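Local structure of Poly(A) RNA polymerase protein 2 (Saccharomyces cerevisiae, 3NYB) at residues Ser18-Phe23 / Lys309-Lys314; Phe293-Asn298 / Leu317-Lys322. The protein adds poly(A) tails to RNAs as the polymerase subunit of TRAMP, an RNA surveillance complex, working together with the zinc-knuckle protein Air2. The protein carries 1 engineered substitution. One frame throughout, in Å; residues are numbered along the deposited sequence.

Interaction 1. Residues Ser18-Phe23 / Lys309-Lys314; sequences SDWLTF and KDRLGK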
loop_
_atom_site.group_PDB
_atom_site.type_symbol
_atom_site.label_atom_id
_atom_site.label_comp_id
_atom_site.label_asym_id
_atom_site.label_seq_id
_atom_site.Cartn_x
_atom_site.Cartn_y
_atom_site.Cartn_z
ATOM N N SER A 18 -20.541 3.815 5.150
ATOM C CA SER A 18 -19.556 3.032 4.414
ATOM C C SER A 18 -19.616 3.307 2.921
ATOM O O SER A 18 -18.818 2.771 2.155
ATOM C CB SER A 18 -19.792 1.547 4.661
ATOM O OG SER A 18 -21.162 1.226 4.460
ATOM N N ASP A 19 -20.581 4.127 2.514
ATOM C CA ASP A 19 -20.704 4.574 1.125
ATOM C C ASP A 19 -20.103 5.968 0.983
ATOM O O ASP A 19 -19.301 6.214 0.090
ATOM C CB ASP A 19 -22.167 4.588 0.692
ATOM C CG ASP A 19 -22.766 3.195 0.605
ATOM O OD1 ASP A 19 -22.102 2.227 1.049
ATOM O OD2 ASP A 19 -23.902 3.073 0.094
ATOM N N TRP A 20 -20.544 6.875 1.848
ATOM C CA TRP A 20 -19.805 8.077 2.201
ATOM C C TRP A 20 -18.324 7.784 1.977
ATOM O O TRP A 20 -17.657 8.406 1.135
ATOM C CB TRP A 20 -20.018 8.330 3.696
ATOM C CG TRP A 20 -20.074 9.756 4.198
ATOM C CD1 TRP A 20 -20.925 10.254 5.159
ATOM C CD2 TRP A 20 -19.228 10.850 3.810
ATOM N NE1 TRP A 20 -20.671 11.586 5.375
ATOM C CE2 TRP A 20 -19.653 11.967 4.574
ATOM C CE3 TRP A 20 -18.190 10.982 2.903
ATOM C CZ2 TRP A 20 -19.034 13.214 4.425
ATOM C CZ3 TRP A 20 -17.589 12.229 2.767
ATOM C CH2 TRP A 20 -18.016 13.325 3.523
ATOM N N LEU A 21 -17.808 6.821 2.734
ATOM C CA LEU A 21 -16.379 6.530 2.701
ATOM C C LEU A 21 -15.893 6.116 1.313
ATOM O O LEU A 21 -14.913 6.653 0.799
ATOM C CB LEU A 21 -16.017 5.450 3.719
ATOM C CG LEU A 21 -14.505 5.242 3.811
ATOM C CD1 LEU A 21 -13.823 6.561 4.114
ATOM C CD2 LEU A 21 -14.156 4.214 4.856
ATOM N N THR A 22 -16.576 5.142 0.726
ATOM C CA THR A 22 -16.239 4.658 -0.595
ATOM C C THR A 22 -16.128 5.805 -1.599
ATOM O O THR A 22 -15.151 5.908 -2.334
ATOM C CB THR A 22 -17.292 3.658 -1.055
ATOM O OG1 THR A 22 -17.137 2.447 -0.302
ATOM C CG2 THR A 22 -17.152 3.367 -2.545
ATOM N N PHE A 23 -17.128 6.677 -1.604
ATOM C CA PHE A 23 -17.141 7.836 -2.480
ATOM C C PHE A 23 -15.986 8.798 -2.203
ATOM O O PHE A 23 -15.403 9.360 -3.133
ATOM C CB PHE A 23 -18.474 8.576 -2.366
ATOM C CG PHE A 23 -19.652 7.770 -2.816
ATOM C CD1 PHE A 23 -19.505 6.780 -3.774
ATOM C CD2 PHE A 23 -20.914 8.018 -2.302
ATOM C CE1 PHE A 23 -20.596 6.034 -4.200
ATOM C CE2 PHE A 23 -22.010 7.282 -2.726
ATOM C CZ PHE A 23 -21.851 6.288 -3.675
ATOM N N LYS A 309 -26.882 18.306 9.642
ATOM C CA LYS A 309 -26.285 19.640 9.626
ATOM C C LYS A 309 -24.828 19.627 10.088
ATOM O O LYS A 309 -24.026 20.459 9.664
ATOM C CB LYS A 309 -27.095 20.611 10.492
ATOM C CG LYS A 309 -28.341 21.171 9.821
ATOM C CD LYS A 309 -28.956 22.282 10.657
ATOM C CE LYS A 309 -30.052 23.021 9.899
ATOM N NZ LYS A 309 -29.522 23.778 8.729
ATOM N N ASP A 310 -24.491 18.688 10.966
ATOM C CA ASP A 310 -23.134 18.582 11.492
ATOM C C ASP A 310 -22.255 17.766 10.559
ATOM O O ASP A 310 -21.035 17.740 10.704
ATOM C CB ASP A 310 -23.143 17.928 12.873
ATOM C CG ASP A 310 -23.778 18.807 13.930
ATOM O OD1 ASP A 310 -23.149 19.816 14.318
ATOM O OD2 ASP A 310 -24.897 18.479 14.382
ATOM N N ARG A 311 -22.885 17.087 9.608
ATOM C CA ARG A 311 -22.157 16.247 8.674
ATOM C C ARG A 311 -21.724 17.057 7.456
ATOM O O ARG A 311 -20.671 16.800 6.870
ATOM C CB ARG A 311 -23.019 15.062 8.244
ATOM C CG ARG A 311 -23.713 14.353 9.385
ATOM C CD ARG A 311 -24.778 13.418 8.860
ATOM N NE ARG A 311 -24.263 12.078 8.610
ATOM C CZ ARG A 311 -24.887 11.160 7.880
ATOM N NH1 ARG A 311 -26.046 11.443 7.308
ATOM N NH2 ARG A 311 -24.347 9.964 7.714
ATOM N N LEU A 312 -22.546 18.037 7.090
ATOM C CA LEU A 312 -22.277 18.897 5.945
ATOM C C LEU A 312 -20.799 19.259 5.837
ATOM O O LEU A 312 -20.189 19.748 6.791
ATOM C CB LEU A 312 -23.122 20.171 6.013
ATOM C CG LEU A 312 -23.163 20.960 4.701
ATOM C CD1 LEU A 312 -23.677 20.062 3.581
ATOM C CD2 LEU A 312 -24.001 22.235 4.812
ATOM N N GLY A 313 -20.232 18.998 4.665
ATOM C CA GLY A 313 -18.849 19.330 4.370
ATOM C C GLY A 313 -17.801 18.626 5.211
ATOM O O GLY A 313 -16.694 19.139 5.371
ATOM N N LYS A 314 -18.132 17.455 5.750
ATOM C CA LYS A 314 -17.185 16.743 6.598
ATOM C C LYS A 314 -16.408 15.700 5.820
ATOM O O LYS A 314 -16.793 15.324 4.722
ATOM C CB LYS A 314 -17.867 16.114 7.816
ATOM C CG LYS A 314 -18.260 17.126 8.869
ATOM C CD LYS A 314 -17.223 18.234 8.970
ATOM C CE LYS A 314 -17.723 19.366 9.856
ATOM N NZ LYS A 314 -18.080 18.852 11.203
#

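Interaction 2. Residues Phe293-Asn298 / Leu317-Lys322; sequences FDLLTN and LGNVIK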
loop_
_atom_site.group_PDB
_atom_site.type_symbol
_atom_site.label_atom_id
_atom_site.label_comp_id
_atom_site.label_asym_id
_atom_site.label_seq_id
_atom_site.Cartn_x
_atom_site.Cartn_y
_atom_site.Cartn_z
ATOM N N PHE A 293 -7.535 1.983 11.774
ATOM C CA PHE A 293 -8.801 1.334 12.078
ATOM C C PHE A 293 -9.571 2.096 13.164
ATOM O O PHE A 293 -10.738 2.435 12.978
ATOM C CB PHE A 293 -8.536 -0.098 12.525
ATOM C CG PHE A 293 -9.754 -0.821 12.963
ATOM C CD1 PHE A 293 -10.424 -1.658 12.091
ATOM C CD2 PHE A 293 -10.238 -0.670 14.250
ATOM C CE1 PHE A 293 -11.555 -2.333 12.491
ATOM C CE2 PHE A 293 -11.369 -1.337 14.658
ATOM C CZ PHE A 293 -12.029 -2.173 13.777
ATOM N N ASP A 294 -8.919 2.366 14.293
ATOM C CA ASP A 294 -9.561 3.080 15.394
ATOM C C ASP A 294 -10.131 4.411 14.927
ATOM O O ASP A 294 -11.276 4.743 15.235
ATOM C CB ASP A 294 -8.579 3.318 16.541
ATOM C CG ASP A 294 -8.241 2.047 17.297
ATOM O OD1 ASP A 294 -8.616 0.951 16.830
ATOM O OD2 ASP A 294 -7.595 2.144 18.362
ATOM N N LEU A 295 -9.327 5.167 14.180
ATOM C CA LEU A 295 -9.726 6.486 13.701
ATOM C C LEU A 295 -10.914 6.421 12.745
ATOM O O LEU A 295 -11.900 7.141 12.923
ATOM C CB LEU A 295 -8.547 7.187 13.029
ATOM C CG LEU A 295 -7.434 7.720 13.940
ATOM C CD1 LEU A 295 -6.091 7.775 13.226
ATOM C CD2 LEU A 295 -7.799 9.085 14.479
ATOM N N LEU A 296 -10.818 5.552 11.740
ATOM C CA LEU A 296 -11.885 5.386 10.748
ATOM C C LEU A 296 -13.208 4.942 11.368
ATOM O O LEU A 296 -14.256 5.544 11.113
ATOM C CB LEU A 296 -11.480 4.383 9.669
ATOM C CG LEU A 296 -10.333 4.758 8.734
ATOM C CD1 LEU A 296 -9.999 3.562 7.858
ATOM C CD2 LEU A 296 -10.683 5.961 7.878
ATOM N N THR A 297 -13.153 3.880 12.171
ATOM C CA THR A 297 -14.344 3.338 12.812
ATOM C C THR A 297 -14.950 4.330 13.799
ATOM O O THR A 297 -16.166 4.527 13.818
ATOM C CB THR A 297 -14.056 2.007 13.526
ATOM O OG1 THR A 297 -13.152 2.228 14.616
ATOM C CG2 THR A 297 -13.441 1.011 12.557
ATOM N N ASN A 298 -14.109 4.959 14.616
ATOM C CA ASN A 298 -14.599 5.949 15.572
ATOM C C ASN A 298 -15.307 7.072 14.853
ATOM O O ASN A 298 -16.376 7.513 15.264
ATOM C CB ASN A 298 -13.455 6.529 16.399
ATOM C CG ASN A 298 -13.042 5.620 17.523
ATOM O OD1 ASN A 298 -13.798 4.737 17.931
ATOM N ND2 ASN A 298 -11.835 5.822 18.030
ATOM N N LEU A 317 -11.912 10.443 5.649
ATOM C CA LEU A 317 -10.496 10.178 5.406
ATOM C C LEU A 317 -9.590 11.262 5.986
ATOM O O LEU A 317 -8.503 10.968 6.481
ATOM C CB LEU A 317 -10.208 10.052 3.909
ATOM C CG LEU A 317 -10.718 8.877 3.105
ATOM C CD1 LEU A 317 -10.414 9.090 1.622
ATOM C CD2 LEU A 317 -10.060 7.614 3.601
ATOM N N GLY A 318 -10.046 12.506 5.921
ATOM C CA GLY A 318 -9.202 13.666 6.164
ATOM C C GLY A 318 -8.190 13.576 7.294
ATOM O O GLY A 318 -7.033 13.957 7.116
ATOM N N ASN A 319 -8.617 13.106 8.462
ATOM C CA ASN A 319 -7.726 13.053 9.611
ATOM C C ASN A 319 -6.916 11.752 9.689
ATOM O O ASN A 319 -5.934 11.665 10.424
ATOM C CB ASN A 319 -8.495 13.311 10.910
ATOM C CG ASN A 319 -7.567 13.610 12.088
ATOM O OD1 ASN A 319 -6.701 12.806 12.425
ATOM N ND2 ASN A 319 -7.749 14.763 12.714
ATOM N N VAL A 320 -7.305 10.737 8.922
ATOM C CA VAL A 320 -6.557 9.469 8.982
ATOM C C VAL A 320 -5.288 9.550 8.126
ATOM O O VAL A 320 -4.161 9.351 8.613
ATOM C CB VAL A 320 -7.424 8.226 8.622
ATOM C CG1 VAL A 320 -6.627 6.939 8.745
ATOM C CG2 VAL A 320 -8.639 8.137 9.540
ATOM N N ILE A 321 -5.498 9.787 6.831
ATOM C CA ILE A 321 -4.439 10.200 5.916
ATOM C C ILE A 321 -4.108 11.611 6.358
ATOM O O ILE A 321 -4.922 12.219 7.084
ATOM C CB ILE A 321 -4.962 10.314 4.483
ATOM C CG1 ILE A 321 -5.928 11.497 4.363
ATOM C CG2 ILE A 321 -5.679 9.059 4.075
ATOM C CD1 ILE A 321 -6.497 11.716 2.954
ATOM N N LYS A 322 -2.965 12.165 5.963
ATOM C CA LYS A 322 -2.774 13.585 6.291
ATOM C C LYS A 322 -2.876 14.456 5.060
ATOM O O LYS A 322 -3.909 15.075 4.797
ATOM C CB LYS A 322 -1.472 13.842 7.020
ATOM C CG LYS A 322 -1.559 13.486 8.498
ATOM C CD LYS A 322 -2.998 13.409 8.964
ATOM C CE LYS A 322 -3.101 13.636 10.468
ATOM N NZ LYS A 322 -3.423 15.047 10.836
#

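Interaction 1. Residues Ser18-Phe23 / Lys309-Lys314
Trp20 reaches from helix 17-31 to meet Arg311 and Lys314, and its indole supplies the whole of this helix's side of the contact. Its chi1 of -146°, away from the usual staggered values, sends the ring out to the turn. Two kinds of group lie at the ring's edge, near its plane. The first is a guanidinium: Arg311 NH2 stands 4.3 Å from Trp20 CD1, on the pyrrole side, and that carbon lies obliquely off the guanidinium, at a loose van der Waals distance. The second is backbone, the carbonyl end of Lys314 beside the six-membered ring, where the model is too tight for its exact spacing to be trusted. No hydrogen bond joins the segments.

The 309-314 side is shaped by a type II beta turn from Arg311 to Lys314 that follows the short helix 308-311, with Gly313 at positive phi (63°). A weak bond closes it, Lys314 N to Arg311 O at 2.9 Å, while Lys314 NZ reaches back to Asp310 O at 3.2 Å. The turn, close to the end of the modelled chain, packs against helix 17-31, the first helix of the construct. With an alanine in place of Trp20, the Arg311 guanidinium and the turn would probably lose their apolar neighbour, opening a gap beside the helix.

Outside the two segments, Phe308 makes a cation-pi contact with Arg311, and Asp10 OD2 accepts from Gly313 N.

Interaction 2. Residues Phe293-Asn298 / Leu317-Lys322
Helix 282-304 and segment 317-322, close to the end of the modelled fragment, come nearest at Leu295 and Val320, whose CA atoms lie 6.4 Å apart, and no hydrogen bond links the two backbones. Both probably belong to the helical central domain of this Cid1-type poly(A) polymerase, built, as in its relatives, from both ends of the core. Helix 214-228 touches Leu296, helix 160-173 the valine, and helix 17-31 Leu317 and Ile321.

Val320 is the centre of the contact. Its CG2, anti to the carbonyl carbon, is directed between two consecutive leucines of the helix. Leu295 meets it with its own CB, 3.6 Å from Val320 CG2, so the contact is made at the base of the side chain. Farther out, Leu295 CD2 comes within 4.4 Å of Asn319 OD1, a looser touch at the exposed margin.

Leu296 has nearly the same chi1 (-66°) but touches with the end of its branch, and its side chain crosses the valine's at about a right angle. Leu296 also touches Leu218 and Phe222, while Val320 touches Phe170. Leu317 O accepts two backbone bonds, from Val320 N and Ile321 N. Leu296 CD2 approaches Val320 CG2 to 3.4 Å.

How the interactions relate
The centres of interactions 1 and 2 are about 13 Å apart, and the two contacts touch directly where Leu21 CD1 of helix 17-31 packs 3.9 Å from Leu317 CD2. Their segments alternate along the chain: 18-23, 293-298, 309-314, then 317-322. Helices 282-304 and 308-311 follow each other, and the chain then turns back so that segment 317-322 touches both helix 17-31 and helix 282-304. The first helix and the end of this catalytic-core fragment come together, probably in the helical central domain. Trp25 of the Air2 chain reaches residues of both segments 18-23 and 293-298, which are neighbours of the contacts and not part of them.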